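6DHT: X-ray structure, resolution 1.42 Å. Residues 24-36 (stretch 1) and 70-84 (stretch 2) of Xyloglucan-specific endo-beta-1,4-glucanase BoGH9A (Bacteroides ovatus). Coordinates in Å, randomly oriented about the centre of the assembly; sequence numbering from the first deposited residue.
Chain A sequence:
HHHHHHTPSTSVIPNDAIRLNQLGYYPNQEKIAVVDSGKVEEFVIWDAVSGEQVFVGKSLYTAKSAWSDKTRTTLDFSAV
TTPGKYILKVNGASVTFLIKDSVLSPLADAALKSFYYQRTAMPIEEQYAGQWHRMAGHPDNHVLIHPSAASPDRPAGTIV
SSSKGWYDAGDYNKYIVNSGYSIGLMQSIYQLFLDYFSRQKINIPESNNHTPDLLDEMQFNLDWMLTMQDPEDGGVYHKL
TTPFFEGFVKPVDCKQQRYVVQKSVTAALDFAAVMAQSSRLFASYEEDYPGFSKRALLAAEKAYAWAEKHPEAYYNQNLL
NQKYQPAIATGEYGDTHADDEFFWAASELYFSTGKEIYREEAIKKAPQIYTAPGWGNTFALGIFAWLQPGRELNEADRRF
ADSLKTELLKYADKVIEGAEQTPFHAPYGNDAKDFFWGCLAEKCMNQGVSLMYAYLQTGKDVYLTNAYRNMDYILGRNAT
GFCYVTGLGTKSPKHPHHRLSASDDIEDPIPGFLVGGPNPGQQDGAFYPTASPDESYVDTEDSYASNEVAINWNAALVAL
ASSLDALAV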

ATOM      1  N   GLY A  24       5.543   6.277 -18.510  1.00 14.68           N
ATOM      2  CA  GLY A  24       5.402   5.826 -19.885  1.00 14.68           C
ATOM      3  C   GLY A  24       4.394   4.697 -20.002  1.00 15.38           C
ATOM      4  O   GLY A  24       3.559   4.500 -19.113  1.00 15.57           O
ATOM      5  N   TYR A  25       4.482   3.957 -21.103  1.00 15.65           N
ATOM      6  CA  TYR A  25       3.470   2.976 -21.471  1.00 16.50           C
ATOM      7  C   TYR A  25       4.062   1.673 -21.934  1.00 18.19           C
ATOM      8  O   TYR A  25       5.104   1.651 -22.584  1.00 17.29           O
ATOM      9  CB  TYR A  25       2.608   3.502 -22.621  1.00 17.21           C
ATOM     10  CG  TYR A  25       1.996   4.823 -22.326  1.00 18.46           C
ATOM     11  CD1 TYR A  25       0.793   4.934 -21.624  1.00 15.84           C
ATOM     12  CD2 TYR A  25       2.605   5.988 -22.761  1.00 19.38           C
ATOM     13  CE1 TYR A  25       0.241   6.163 -21.330  1.00 17.99           C
ATOM     14  CE2 TYR A  25       2.056   7.215 -22.486  1.00 20.99           C
ATOM     15  CZ  TYR A  25       0.873   7.297 -21.775  1.00 21.18           C
ATOM     16  OH  TYR A  25       0.314   8.519 -21.486  1.00 22.93           O
ATOM     17  N   TYR A  26       3.402   0.568 -21.592  1.00 16.51           N
ATOM     18  CA  TYR A  26       3.790  -0.717 -22.167  1.00 13.82           C
ATOM     19  C   TYR A  26       3.399  -0.751 -23.646  1.00 16.14           C
ATOM     20  O   TYR A  26       2.413  -0.106 -24.028  1.00 17.74           O
ATOM     21  CB  TYR A  26       3.119  -1.899 -21.444  1.00 16.57           C
ATOM     22  CG  TYR A  26       3.595  -2.080 -20.009  1.00 17.15           C
ATOM     23  CD1 TYR A  26       4.722  -2.826 -19.714  1.00 15.03           C
ATOM     24  CD2 TYR A  26       2.940  -1.437 -18.972  1.00 14.37           C
ATOM     25  CE1 TYR A  26       5.173  -2.963 -18.397  1.00 15.02           C
ATOM     26  CE2 TYR A  26       3.378  -1.568 -17.656  1.00 14.24           C
ATOM     27  CZ  TYR A  26       4.498  -2.302 -17.388  1.00 14.36           C
ATOM     28  OH  TYR A  26       4.915  -2.384 -16.085  1.00 13.87           O
ATOM     29  N   PRO A  27       4.131  -1.535 -24.462  1.00 18.91           N
ATOM     30  CA  PRO A  27       3.828  -1.531 -25.904  1.00 18.32           C
ATOM     31  C   PRO A  27       2.374  -1.849 -26.258  1.00 17.26           C
ATOM     32  O   PRO A  27       1.843  -1.245 -27.196  1.00 18.34           O
ATOM     33  CB  PRO A  27       4.762  -2.605 -26.449  1.00 22.34           C
ATOM     34  CG  PRO A  27       5.944  -2.549 -25.559  1.00 21.28           C
ATOM     35  CD  PRO A  27       5.339  -2.325 -24.172  1.00 19.68           C
ATOM     36  N   ASN A  28       1.738  -2.771 -25.534  1.00 19.37           N
ATOM     37  CA  ASN A  28       0.359  -3.131 -25.834  1.00 22.07           C
ATOM     38  C   ASN A  28      -0.674  -2.472 -24.955  1.00 18.73           C
ATOM     39  O   ASN A  28      -1.848  -2.809 -25.026  1.00 19.58           O
ATOM     40  CB  ASN A  28       0.183  -4.641 -25.777  1.00 25.14           C
ATOM     41  CG  ASN A  28       0.892  -5.335 -26.909  1.00 37.04           C
ATOM     42  OD1 ASN A  28       0.955  -4.816 -28.036  1.00 36.30           O
ATOM     43  ND2 ASN A  28       1.456  -6.502 -26.617  1.00 46.45           N
ATOM     44  N   GLN A  29      -0.245  -1.502 -24.149  1.00 18.14           N
ATOM     45  CA  GLN A  29      -1.152  -0.785 -23.260  1.00 19.03           C
ATOM     46  C   GLN A  29      -2.024   0.192 -24.018  1.00 16.88           C
ATOM     47  O   GLN A  29      -1.640   0.676 -25.082  1.00 18.39           O
ATOM     48  CB  GLN A  29      -0.333  -0.019 -22.211  1.00 17.31           C
ATOM     49  CG  GLN A  29      -1.110   0.407 -20.986  1.00 17.61           C
ATOM     50  CD  GLN A  29      -0.278   1.281 -20.056  1.00 14.93           C
ATOM     51  OE1 GLN A  29       0.952   1.157 -20.017  1.00 14.89           O
ATOM     52  NE2 GLN A  29      -0.934   2.179 -19.330  1.00 16.36           N
ATOM     53  N   GLU A  30      -3.186   0.482 -23.464  1.00 14.78           N
ATOM     54  CA  GLU A  30      -3.929   1.662 -23.853  1.00 17.47           C
ATOM     55  C   GLU A  30      -3.028   2.855 -23.552  1.00 19.23           C
ATOM     56  O   GLU A  30      -2.336   2.902 -22.521  1.00 17.48           O
ATOM     57  CB  GLU A  30      -5.233   1.728 -23.071  1.00 18.59           C
ATOM     58  CG  GLU A  30      -6.157   2.889 -23.387  1.00 20.92           C
ATOM     59  CD  GLU A  30      -7.426   2.819 -22.550  1.00 24.95           C
ATOM     60  OE1 GLU A  30      -7.444   3.350 -21.422  1.00 25.66           O
ATOM     61  OE2 GLU A  30      -8.403   2.183 -22.991  1.00 31.88           O
ATOM     62  N   LYS A  31      -3.010   3.818 -24.468  1.00 17.70           N
ATOM     63  CA  LYS A  31      -2.138   4.982 -24.323  1.00 18.47           C
ATOM     64  C   LYS A  31      -2.921   6.263 -24.484  1.00 19.17           C
ATOM     65  O   LYS A  31      -3.255   6.668 -25.603  1.00 18.84           O
ATOM     66  CB  LYS A  31      -0.971   4.922 -25.320  1.00 17.33           C
ATOM     67  CG  LYS A  31      -0.236   3.606 -25.245  1.00 16.95           C
ATOM     68  CD  LYS A  31       0.971   3.492 -26.186  1.00 16.34           C
ATOM     69  CE  LYS A  31       1.524   2.092 -26.202  1.00 19.35           C
ATOM     70  NZ  LYS A  31       0.529   1.161 -26.811  1.00 20.77           N
ATOM     71  N   ILE A  32      -3.222   6.891 -23.364  1.00 18.02           N
ATOM     72  CA  ILE A  32      -4.079   8.055 -23.320  1.00 18.76           C
ATOM     73  C   ILE A  32      -3.462   9.174 -22.502  1.00 22.20           C
ATOM     74  O   ILE A  32      -2.934   8.962 -21.403  1.00 21.71           O
ATOM     75  CB  ILE A  32      -5.491   7.689 -22.819  1.00 25.43           C
ATOM     76  CG1 ILE A  32      -6.202   6.884 -23.924  1.00 26.41           C
ATOM     77  CG2 ILE A  32      -6.295   8.963 -22.418  1.00 23.50           C
ATOM     78  CD1 ILE A  32      -7.582   6.472 -23.627  1.00 30.11           C
ATOM     79  N   ALA A  33      -3.502  10.383 -23.071  1.00 17.53           N
ATOM     80  CA  ALA A  33      -3.135  11.589 -22.365  1.00 19.00           C
ATOM     81  C   ALA A  33      -4.367  12.477 -22.336  1.00 17.10           C
ATOM     82  O   ALA A  33      -5.264  12.285 -23.146  1.00 17.33           O
ATOM     83  CB  ALA A  33      -1.982  12.296 -23.082  1.00 19.86           C
ATOM     84  N   VAL A  34      -4.435  13.376 -21.371  1.00 16.38           N
ATOM     85  CA  VAL A  34      -5.569  14.279 -21.240  1.00 17.20           C
ATOM     86  C   VAL A  34      -5.061  15.701 -21.115  1.00 20.05           C
ATOM     87  O   VAL A  34      -4.233  16.007 -20.256  1.00 18.25           O
ATOM     88  CB  VAL A  34      -6.422  13.936 -20.024  1.00 18.25           C
ATOM     89  CG1 VAL A  34      -7.503  14.987 -19.817  1.00 17.50           C
ATOM     90  CG2 VAL A  34      -7.050  12.566 -20.206  1.00 20.57           C
ATOM     91  N   VAL A  35      -5.572  16.587 -21.969  1.00 20.82           N
ATOM     92  CA  VAL A  35      -5.256  17.995 -21.832  1.00 17.63           C
ATOM     93  C   VAL A  35      -6.194  18.565 -20.772  1.00 14.90           C
ATOM     94  O   VAL A  35      -7.410  18.415 -20.874  1.00 18.86           O
ATOM     95  CB  VAL A  35      -5.437  18.718 -23.161  1.00 17.71           C
ATOM     96  CG1 VAL A  35      -5.018  20.160 -23.004  1.00 23.85           C
ATOM     97  CG2 VAL A  35      -4.630  18.081 -24.260  1.00 21.18           C
ATOM     98  N   ASP A  36      -5.636  19.196 -19.747  1.00 18.08           N
ATOM     99  CA  ASP A  36      -6.392  19.581 -18.564  1.00 17.46           C
ATOM    100  C   ASP A  36      -7.378  20.728 -18.803  1.00 22.49           C
ATOM    101  O   ASP A  36      -8.345  20.872 -18.055  1.00 23.65           O
ATOM    102  CB  ASP A  36      -5.431  19.980 -17.437  1.00 17.30           C
ATOM    103  CG  ASP A  36      -6.137  20.264 -16.121  1.00 21.85           C
ATOM    104  OD1 ASP A  36      -6.917  19.414 -15.648  1.00 26.12           O
ATOM    105  OD2 ASP A  36      -5.899  21.338 -15.528  1.00 27.87           O
ATOM    106  N   LYS A  70     -13.276  23.343 -16.382  1.00 25.72           N
ATOM    107  CA  LYS A  70     -12.223  23.048 -17.348  1.00 30.66           C
ATOM    108  C   LYS A  70     -12.713  22.006 -18.342  1.00 26.57           C
ATOM    109  O   LYS A  70     -13.391  21.046 -17.961  1.00 27.74           O
ATOM    110  CB  LYS A  70     -10.967  22.497 -16.656  1.00 23.25           C
ATOM    111  CG  LYS A  70     -10.139  23.469 -15.842  1.00 23.17           C
ATOM    112  CD  LYS A  70      -9.165  22.673 -14.973  1.00 25.87           C
ATOM    113  CE  LYS A  70      -8.133  23.533 -14.300  1.00 26.39           C
ATOM    114  NZ  LYS A  70      -7.190  22.700 -13.489  1.00 28.05           N
ATOM    115  N   THR A  71     -12.342  22.180 -19.608  1.00 23.79           N
ATOM    116  CA  THR A  71     -12.600  21.198 -20.643  1.00 25.90           C
ATOM    117  C   THR A  71     -11.403  20.260 -20.699  1.00 25.66           C
ATOM    118  O   THR A  71     -10.284  20.686 -20.986  1.00 25.47           O
ATOM    119  CB  THR A  71     -12.769  21.836 -22.042  1.00 32.13           C
ATOM    120  OG1 THR A  71     -13.951  22.649 -22.061  1.00 34.51           O
ATOM    121  CG2 THR A  71     -12.897  20.780 -23.126  1.00 27.70           C
ATOM    122  N   ARG A  72     -11.636  18.979 -20.428  1.00 21.24           N
ATOM    123  CA  ARG A  72     -10.580  17.983 -20.500  1.00 20.30           C
ATOM    124  C   ARG A  72     -10.692  17.219 -21.814  1.00 18.15           C
ATOM    125  O   ARG A  72     -11.739  16.650 -22.107  1.00 22.50           O
ATOM    126  CB  ARG A  72     -10.713  17.039 -19.307  1.00 21.77           C
ATOM    127  CG  ARG A  72     -10.018  17.514 -18.060  1.00 18.40           C
ATOM    128  CD  ARG A  72     -10.557  18.815 -17.449  1.00 20.61           C
ATOM    129  NE  ARG A  72      -9.792  19.121 -16.243  1.00 22.76           N
ATOM    130  CZ  ARG A  72     -10.220  18.955 -14.993  1.00 18.36           C
ATOM    131  NH1 ARG A  72      -9.405  19.184 -13.978  1.00 21.38           N
ATOM    132  NH2 ARG A  72     -11.464  18.564 -14.733  1.00 22.36           N
ATOM    133  N   THR A  73      -9.618  17.177 -22.601  1.00 18.41           N
ATOM    134  CA  THR A  73      -9.644  16.550 -23.918  1.00 20.63           C
ATOM    135  C   THR A  73      -8.802  15.277 -23.915  1.00 19.25           C
ATOM    136  O   THR A  73      -7.629  15.301 -23.561  1.00 19.89           O
ATOM    137  CB  THR A  73      -9.113  17.518 -25.007  1.00 22.79           C
ATOM    138  OG1 THR A  73      -9.826  18.755 -24.914  1.00 27.26           O
ATOM    139  CG2 THR A  73      -9.265  16.931 -26.403  1.00 23.53           C
ATOM    140  N   THR A  74      -9.409  14.181 -24.350  1.00 21.23           N
ATOM    141  CA  THR A  74      -8.738  12.892 -24.393  1.00 21.36           C
ATOM    142  C   THR A  74      -7.982  12.701 -25.695  1.00 24.30           C
ATOM    143  O   THR A  74      -8.528  12.906 -26.791  1.00 22.55           O
ATOM    144  CB  THR A  74      -9.776  11.798 -24.189  1.00 18.84           C
ATOM    145  OG1 THR A  74     -10.300  11.915 -22.863  1.00 21.62           O
ATOM    146  CG2 THR A  74      -9.182  10.398 -24.406  1.00 23.41           C
ATOM    147  N   LEU A  75      -6.720  12.310 -25.565  1.00 17.25           N
ATOM    148  CA  LEU A  75      -5.847  12.012 -26.680  1.00 18.97           C
ATOM    149  C   LEU A  75      -5.488  10.533 -26.639  1.00 20.82           C
ATOM    150  O   LEU A  75      -4.733  10.119 -25.762  1.00 20.46           O
ATOM    151  CB  LEU A  75      -4.575  12.842 -26.554  1.00 21.77           C
ATOM    152  CG  LEU A  75      -4.771  14.305 -26.161  1.00 20.88           C
ATOM    153  CD1 LEU A  75      -3.426  15.008 -26.105  1.00 20.69           C
ATOM    154  CD2 LEU A  75      -5.720  15.063 -27.141  1.00 21.13           C
ATOM    155  N   ASP A  76      -6.020   9.748 -27.569  1.00 18.90           N
ATOM    156  CA  ASP A  76      -5.836   8.291 -27.578  1.00 18.29           C
ATOM    157  C   ASP A  76      -4.920   7.864 -28.726  1.00 24.44           C
ATOM    158  O   ASP A  76      -5.328   7.884 -29.898  1.00 20.60           O
ATOM    159  CB  ASP A  76      -7.201   7.606 -27.703  1.00 19.34           C
ATOM    160  CG  ASP A  76      -7.123   6.085 -27.516  1.00 20.27           C
ATOM    161  OD1 ASP A  76      -6.022   5.491 -27.617  1.00 20.22           O
ATOM    162  OD2 ASP A  76      -8.193   5.473 -27.326  1.00 23.34           O
ATOM    163  N   PHE A  77      -3.694   7.475 -28.384  1.00 19.55           N
ATOM    164  CA  PHE A  77      -2.696   7.007 -29.341  1.00 21.54           C
ATOM    165  C   PHE A  77      -2.286   5.553 -29.039  1.00 17.90           C
ATOM    166  O   PHE A  77      -1.149   5.122 -29.289  1.00 20.12           O
ATOM    167  CB  PHE A  77      -1.484   7.943 -29.348  1.00 18.46           C
ATOM    168  CG  PHE A  77      -1.000   8.332 -27.986  1.00 20.19           C
ATOM    169  CD1 PHE A  77      -1.616   9.340 -27.284  1.00 18.94           C
ATOM    170  CD2 PHE A  77       0.100   7.702 -27.413  1.00 19.61           C
ATOM    171  CE1 PHE A  77      -1.173   9.702 -26.001  1.00 21.01           C
ATOM    172  CE2 PHE A  77       0.554   8.069 -26.137  1.00 19.00           C
ATOM    173  CZ  PHE A  77      -0.089   9.072 -25.435  1.00 19.29           C
ATOM    174  N   SER A  78      -3.254   4.791 -28.531  1.00 20.34           N
ATOM    175  CA  SER A  78      -3.050   3.380 -28.183  1.00 19.92           C
ATOM    176  C   SER A  78      -2.472   2.540 -29.321  1.00 18.81           C
ATOM    177  O   SER A  78      -1.748   1.575 -29.094  1.00 20.65           O
ATOM    178  CB  SER A  78      -4.380   2.762 -27.714  1.00 20.32           C
ATOM    179  OG  SER A  78      -4.895   3.405 -26.573  1.00 19.84           O
ATOM    180  N   ALA A  79      -2.775   2.923 -30.565  1.00 21.28           N
ATOM    181  CA  ALA A  79      -2.326   2.162 -31.724  1.00 23.58           C
ATOM    182  C   ALA A  79      -0.822   2.233 -31.929  1.00 20.48           C
ATOM    183  O   ALA A  79      -0.254   1.423 -32.643  1.00 23.51           O
ATOM    184  CB  ALA A  79      -3.049   2.649 -32.970  1.00 25.15           C
ATOM    185  N   VAL A  80      -0.153   3.183 -31.284  1.00 21.78           N
ATOM    186  CA  VAL A  80       1.302   3.219 -31.378  1.00 20.26           C
ATOM    187  C   VAL A  80       1.836   2.149 -30.436  1.00 19.83           C
ATOM    188  O   VAL A  80       1.639   2.247 -29.219  1.00 20.66           O
ATOM    189  CB  VAL A  80       1.880   4.585 -30.998  1.00 20.02           C
ATOM    190  CG1 VAL A  80       3.382   4.565 -31.128  1.00 20.01           C
ATOM    191  CG2 VAL A  80       1.288   5.707 -31.873  1.00 22.31           C
ATOM    192  N   THR A  81       2.486   1.129 -30.983  1.00 21.61           N
ATOM    193  CA  THR A  81       2.913  -0.018 -30.172  1.00 20.21           C
ATOM    194  C   THR A  81       4.415  -0.305 -30.244  1.00 20.33           C
ATOM    195  O   THR A  81       4.915  -1.162 -29.528  1.00 25.88           O
ATOM    196  CB  THR A  81       2.145  -1.285 -30.562  1.00 23.69           C
ATOM    197  OG1 THR A  81       2.400  -1.572 -31.944  1.00 29.93           O
ATOM    198  CG2 THR A  81       0.653  -1.111 -30.358  1.00 21.34           C
ATOM    199  N   THR A  82       5.142   0.405 -31.102  1.00 24.71           N
ATOM    200  CA  THR A  82       6.574   0.173 -31.220  1.00 23.58           C
ATOM    201  C   THR A  82       7.341   0.817 -30.058  1.00 25.05           C
ATOM    202  O   THR A  82       7.205   2.023 -29.825  1.00 25.19           O
ATOM    203  CB  THR A  82       7.115   0.700 -32.570  1.00 27.82           C
ATOM    204  OG1 THR A  82       6.447   0.014 -33.633  1.00 30.86           O
ATOM    205  CG2 THR A  82       8.600   0.446 -32.684  1.00 29.41           C
ATOM    206  N   PRO A  83       8.170   0.024 -29.345  1.00 23.18           N
ATOM    207  CA  PRO A  83       8.997   0.635 -28.291  1.00 22.42           C
ATOM    208  C   PRO A  83       9.907   1.743 -28.811  1.00 29.88           C
ATOM    209  O   PRO A  83      10.492   1.633 -29.892  1.00 29.48           O
ATOM    210  CB  PRO A  83       9.838  -0.534 -27.776  1.00 25.50           C
ATOM    211  CG  PRO A  83       9.020  -1.740 -28.073  1.00 24.48           C
ATOM    212  CD  PRO A  83       8.329  -1.441 -29.379  1.00 25.32           C
ATOM    213  N   GLY A  84      10.026   2.808 -28.034  1.00 22.30           N
ATOM    214  CA  GLY A  84      10.828   3.943 -28.439  1.00 25.20           C
ATOM    215  C   GLY A  84      10.506   5.194 -27.657  1.00 24.21           C
ATOM    216  O   GLY A  84       9.697   5.163 -26.722  1.00 24.39           O
TER
HETATM  217  O   HOH W   1      -2.295  -0.872 -27.750  1.00 33.29           O

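Residues 24-36 and 70-84 of this glucanase pair as two antiparallel strands, 32-35 against a strand running to Asp76, whose axes approach to 4.6 Å; the two stretches together bury 974 Å². Asp36, Lys31 and Phe77 have the most surface covered across the contact, Asp36 at one end of the ladder and the other two at the opposite end.

Asp36 follows directly after its strand. Its CA-to-CB bond points away from the second stretch, yet the carboxylate comes back to meet two cations. Asp36 OD2 forms a salt bridge with Lys70 NZ at 2.8 Å, the lysine side chain being extended, with chi2 to chi4 all t. Asp36 OD1 takes both Arg72 NE and Arg72 NH1 at 3.0 Å, so one carboxylate oxygen is shared by two guanidinium nitrogens. The backbone Asp36 O lies at the guanidinium edge, near its plane, and receives a further, weak hydrogen bond from Arg72 NE at 2.9 Å.

Between the ends, backbone pairing carries the register. Val35 N to Thr73 O (2.9 Å) and Thr73 N to Val35 O (3.1 Å) make one hydrogen-bonded pair, Ala33 N to Leu75 O (3.0 Å) and Leu75 N to Ala33 O (2.8 Å) the next. The side chains of these four residues share a sheet face, where Val35 CG2 packs on Leu75 CD1 at 3.8 Å. On the other face Ile32 CG2 meets Thr74 CG2 at 3.8 Å.

Lys31 extends the pairing beyond the strand: its O accepts from Phe77 N at 2.9 Å, and its N donates to Ser78 OG at 2.9 Å with a nearly straight angle of 170°. That serine hydroxyl in turn donates to Asp76 OD1, 2.6 Å from Ser78 OG, so it links the lysine backbone to the aspartate. The Lys31 ammonium sits among carbonyls from both stretches. Lys31 NZ donates to Pro27 O and Gln29 O, each at 2.8 Å, and makes weak hydrogen bonds to Val80 O at 2.9 Å and Ser78 O at 3.3 Å, joining the turn Tyr26-Gln29 to the turn Phe77-Val80. Water 1 lies between these turns, its oxygen 2.8 Å from Ser78 O and 3.2 Å from Gln29 O, near enough to donate to either.

The CA-to-CB bond of Phe77 points sideways, but its ring comes nearer the first stretch. Phe77 CE2 lies 3.6 Å from Lys31 CB, and Phe77 CE1 lies 4.0 Å from Ala33 CB. Its edge is directed at the face of Tyr25 in an offset edge-to-face pair, with planes at 89° and ring centroids 5.7 Å apart.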